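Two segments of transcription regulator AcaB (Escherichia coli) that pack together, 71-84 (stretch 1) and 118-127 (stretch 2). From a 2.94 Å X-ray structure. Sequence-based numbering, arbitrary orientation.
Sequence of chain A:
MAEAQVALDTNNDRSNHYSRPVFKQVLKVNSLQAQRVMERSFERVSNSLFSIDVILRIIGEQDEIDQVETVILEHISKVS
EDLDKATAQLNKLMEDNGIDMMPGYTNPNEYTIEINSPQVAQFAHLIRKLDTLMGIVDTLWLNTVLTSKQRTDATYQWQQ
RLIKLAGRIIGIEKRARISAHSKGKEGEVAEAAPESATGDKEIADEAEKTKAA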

# COMPACT_ATOMS: atom_id res chain seq x y z
N VAL A 71 6.56 -4.84 -12.75
CA VAL A 71 7.35 -4.34 -11.63
C VAL A 71 6.45 -3.65 -10.61
O VAL A 71 6.73 -3.68 -9.40
CB VAL A 71 8.47 -3.42 -12.15
CG1 VAL A 71 8.90 -2.43 -11.09
CG2 VAL A 71 9.65 -4.26 -12.61
N ILE A 72 5.34 -3.05 -11.05
CA ILE A 72 4.32 -2.58 -10.11
C ILE A 72 3.78 -3.76 -9.31
O ILE A 72 3.81 -3.77 -8.07
CB ILE A 72 3.19 -1.85 -10.84
CG1 ILE A 72 3.61 -0.44 -11.26
CG2 ILE A 72 1.95 -1.78 -9.95
CD1 ILE A 72 3.49 0.59 -10.16
N LEU A 73 3.30 -4.79 -10.00
CA LEU A 73 2.65 -5.89 -9.32
C LEU A 73 3.63 -6.82 -8.64
O LEU A 73 3.21 -7.61 -7.79
CB LEU A 73 1.74 -6.67 -10.28
CG LEU A 73 0.44 -5.99 -10.75
CD1 LEU A 73 0.61 -4.79 -11.68
CD2 LEU A 73 -0.50 -7.01 -11.38
N GLU A 74 4.93 -6.73 -8.94
CA GLU A 74 5.91 -7.45 -8.14
C GLU A 74 6.08 -6.82 -6.77
O GLU A 74 6.12 -7.52 -5.75
CB GLU A 74 7.26 -7.50 -8.86
CG GLU A 74 7.44 -8.71 -9.76
CD GLU A 74 8.59 -8.55 -10.74
OE1 GLU A 74 9.43 -7.65 -10.52
OE2 GLU A 74 8.66 -9.31 -11.73
N HIS A 75 6.23 -5.49 -6.72
CA HIS A 75 6.39 -4.83 -5.43
C HIS A 75 5.17 -5.06 -4.56
O HIS A 75 5.29 -5.33 -3.36
CB HIS A 75 6.69 -3.35 -5.65
CG HIS A 75 8.07 -3.15 -6.17
ND1 HIS A 75 9.17 -3.69 -5.54
CD2 HIS A 75 8.53 -2.55 -7.29
CE1 HIS A 75 10.26 -3.40 -6.24
NE2 HIS A 75 9.90 -2.70 -7.29
N ILE A 76 3.98 -4.98 -5.16
CA ILE A 76 2.76 -5.30 -4.42
C ILE A 76 2.80 -6.76 -3.99
O ILE A 76 2.38 -7.11 -2.88
CB ILE A 76 1.54 -4.97 -5.29
CG1 ILE A 76 1.44 -3.46 -5.51
CG2 ILE A 76 0.27 -5.47 -4.64
CD1 ILE A 76 0.32 -3.06 -6.42
N SER A 77 3.35 -7.63 -4.84
CA SER A 77 3.40 -9.05 -4.48
C SER A 77 4.40 -9.32 -3.36
O SER A 77 4.09 -10.09 -2.45
CB SER A 77 3.78 -9.92 -5.68
OG SER A 77 3.20 -9.45 -6.87
N LYS A 78 5.56 -8.67 -3.39
CA LYS A 78 6.57 -8.94 -2.37
C LYS A 78 6.10 -8.51 -0.99
O LYS A 78 6.30 -9.23 -0.00
CB LYS A 78 7.89 -8.27 -2.73
CG LYS A 78 8.93 -8.38 -1.63
CD LYS A 78 9.51 -9.78 -1.57
CE LYS A 78 10.51 -9.89 -0.44
NZ LYS A 78 10.67 -11.30 -0.02
N VAL A 79 5.45 -7.34 -0.89
CA VAL A 79 4.86 -6.94 0.38
C VAL A 79 3.77 -7.91 0.79
O VAL A 79 3.69 -8.32 1.96
CB VAL A 79 4.33 -5.50 0.29
CG1 VAL A 79 3.64 -5.10 1.59
CG2 VAL A 79 5.46 -4.54 -0.02
N SER A 80 2.93 -8.33 -0.16
CA SER A 80 1.88 -9.29 0.14
C SER A 80 2.47 -10.61 0.61
O SER A 80 1.94 -11.26 1.51
CB SER A 80 0.99 -9.50 -1.08
OG SER A 80 -0.03 -10.44 -0.80
N GLU A 81 3.58 -11.03 -0.01
CA GLU A 81 4.22 -12.28 0.35
C GLU A 81 4.80 -12.23 1.76
O GLU A 81 4.70 -13.20 2.51
CB GLU A 81 5.30 -12.60 -0.68
CG GLU A 81 4.76 -13.01 -2.03
CD GLU A 81 5.80 -12.95 -3.13
OE1 GLU A 81 5.41 -12.88 -4.32
OE2 GLU A 81 7.01 -12.99 -2.82
N ASP A 82 5.38 -11.09 2.14
CA ASP A 82 6.03 -11.00 3.45
C ASP A 82 5.06 -10.79 4.59
O ASP A 82 5.36 -11.19 5.73
CB ASP A 82 7.06 -9.87 3.46
CG ASP A 82 8.17 -10.07 2.45
OD1 ASP A 82 8.36 -11.22 1.99
OD2 ASP A 82 8.86 -9.08 2.12
N LEU A 83 3.89 -10.20 4.34
CA LEU A 83 2.86 -10.18 5.38
C LEU A 83 2.27 -11.57 5.59
O LEU A 83 1.96 -11.95 6.72
CB LEU A 83 1.76 -9.18 5.04
CG LEU A 83 2.14 -7.71 4.90
CD1 LEU A 83 1.26 -7.03 3.88
CD2 LEU A 83 2.02 -7.01 6.23
N ASP A 84 2.13 -12.34 4.51
CA ASP A 84 1.62 -13.70 4.65
C ASP A 84 2.56 -14.55 5.49
O ASP A 84 2.11 -15.35 6.32
CB ASP A 84 1.40 -14.33 3.27
CG ASP A 84 0.14 -13.82 2.59
OD1 ASP A 84 -0.73 -13.25 3.29
OD2 ASP A 84 0.01 -13.99 1.36
N PRO A 118 -7.61 -3.16 -10.40
CA PRO A 118 -7.26 -4.24 -9.45
C PRO A 118 -6.09 -3.88 -8.55
O PRO A 118 -6.06 -4.32 -7.39
CB PRO A 118 -6.94 -5.44 -10.35
CG PRO A 118 -7.28 -5.05 -11.74
CD PRO A 118 -7.49 -3.58 -11.81
N GLN A 119 -5.12 -3.10 -9.03
CA GLN A 119 -3.98 -2.73 -8.18
C GLN A 119 -4.41 -1.93 -6.96
O GLN A 119 -3.80 -2.07 -5.89
CB GLN A 119 -2.92 -1.98 -9.00
CG GLN A 119 -2.26 -2.80 -10.10
CD GLN A 119 -3.13 -3.00 -11.33
OE1 GLN A 119 -4.01 -2.19 -11.62
NE2 GLN A 119 -2.90 -4.09 -12.05
N VAL A 120 -5.44 -1.09 -7.08
CA VAL A 120 -5.96 -0.40 -5.90
C VAL A 120 -6.55 -1.40 -4.92
O VAL A 120 -6.42 -1.24 -3.70
CB VAL A 120 -6.97 0.68 -6.30
CG1 VAL A 120 -7.40 1.49 -5.09
CG2 VAL A 120 -6.38 1.59 -7.36
N ALA A 121 -7.22 -2.43 -5.43
CA ALA A 121 -7.76 -3.47 -4.55
C ALA A 121 -6.66 -4.16 -3.77
O ALA A 121 -6.81 -4.42 -2.57
CB ALA A 121 -8.56 -4.49 -5.36
N GLN A 122 -5.53 -4.44 -4.42
CA GLN A 122 -4.46 -5.18 -3.74
C GLN A 122 -3.79 -4.31 -2.69
O GLN A 122 -3.43 -4.81 -1.62
CB GLN A 122 -3.44 -5.68 -4.76
CG GLN A 122 -4.04 -6.38 -5.94
CD GLN A 122 -3.04 -6.64 -7.05
OE1 GLN A 122 -2.21 -5.78 -7.36
NE2 GLN A 122 -3.12 -7.82 -7.65
N PHE A 123 -3.60 -3.02 -2.97
CA PHE A 123 -3.06 -2.14 -1.94
C PHE A 123 -4.02 -2.02 -0.77
O PHE A 123 -3.60 -2.08 0.39
CB PHE A 123 -2.76 -0.76 -2.52
CG PHE A 123 -2.03 0.14 -1.58
CD1 PHE A 123 -0.65 0.07 -1.46
CD2 PHE A 123 -2.71 1.05 -0.79
CE1 PHE A 123 0.03 0.89 -0.58
CE2 PHE A 123 -2.04 1.88 0.09
CZ PHE A 123 -0.66 1.80 0.19
N ALA A 124 -5.31 -1.85 -1.05
CA ALA A 124 -6.31 -1.84 0.01
C ALA A 124 -6.35 -3.19 0.72
O ALA A 124 -6.63 -3.24 1.92
CB ALA A 124 -7.68 -1.49 -0.54
N HIS A 125 -6.07 -4.27 0.01
CA HIS A 125 -6.04 -5.56 0.68
C HIS A 125 -4.76 -5.74 1.48
O HIS A 125 -4.77 -6.44 2.49
CB HIS A 125 -6.22 -6.69 -0.33
CG HIS A 125 -6.54 -8.01 0.30
ND1 HIS A 125 -7.78 -8.29 0.83
CD2 HIS A 125 -5.79 -9.12 0.50
CE1 HIS A 125 -7.78 -9.52 1.32
NE2 HIS A 125 -6.58 -10.04 1.13
N LEU A 126 -3.67 -5.08 1.07
CA LEU A 126 -2.46 -5.06 1.89
C LEU A 126 -2.69 -4.39 3.23
O LEU A 126 -2.16 -4.83 4.26
CB LEU A 126 -1.32 -4.37 1.13
CG LEU A 126 -0.73 -5.18 -0.01
CD1 LEU A 126 0.47 -4.48 -0.60
CD2 LEU A 126 -0.35 -6.56 0.49
N ILE A 127 -3.47 -3.30 3.24
CA ILE A 127 -3.74 -2.60 4.49
C ILE A 127 -4.52 -3.50 5.44
O ILE A 127 -4.30 -3.48 6.66
CB ILE A 127 -4.49 -1.29 4.20
CG1 ILE A 127 -3.64 -0.40 3.28
CG2 ILE A 127 -4.85 -0.57 5.50
CD1 ILE A 127 -4.05 1.05 3.28

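How do the two backbones lie against each other? Both stretches are helical throughout, and their N-to-C directions run nearly alike, 24° apart, with the axes 10.4 Å from each other at closest approach. That spacing leaves room for side chains between the helices. The register advances together along both: Leu73 lies beside Gln119, Ile76 beside Phe123 and Ser80 beside Leu126, where the CA atoms come within 6.3 Å. Within each helix the backbone is held by i to i+4 hydrogen bonds, such as Ser80 N to Ile76 O (3.0 Å) and Leu126 N to Gln122 O (2.7 Å). No hydrogen bond or salt bridge crosses the contact, so packing alone joins these two segments.

What does stretch 2 offer at its beginning? Pro118 stays out of reach, and the first residue to engage is Gln119, whose CA-to-CB bond points toward the other helix. Its chain lies along aliphatic neighbours: Gln119 CG is 4.3 Å from Ile72 CG2, and Gln119 CB is 4.3 Å from Ile76 CD1. Farther out, Gln119 NE2 approaches Leu73 CD1 at 3.6 Å. A methyl group neither donates nor accepts a conventional hydrogen bond, so the amide gains van der Waals contact here and no polar partner.

What does the next turn add? Val120 points away and Ala121 is out of reach, but Gln122 again points toward stretch 1. Its OE1 lies 3.7 Å from Ile76 CG2 and 4.3 Å from Leu73 CG, so this amide too meets hydrocarbon. Ile76 thus touches both glutamines, one turn apart on stretch 2. Phe123, despite the nearness of its backbone to that of Ile76, directs its CA-to-CB bond sideways, and its side chain stays 5.5 Å or more from stretch 1.

Why does Leu126 dominate the far end? It has the largest area covered by the opposing stretch, because its side chain fits as a knob into a hole formed by Ile76, Val79, Ser80 and Leu83. Its CA-to-CB bond points sideways, yet with chi1 in m and chi2 in t the end of the chain comes nearer. Leu126 CD1 lies 3.9 Å from Val79 CG1 and 4.2 Å from Ile76 CG2, while Leu126 CD2 reaches Leu83 CD1 at 3.8 Å and Ser80 CA at 3.5 Å. The small Ser80 side chain accompanies this close backbone approach, and the methyls of Leu126 rest against the hydrocarbon of these neighbours in a buried position. Ile127 then points away, ending the contact within these stretches.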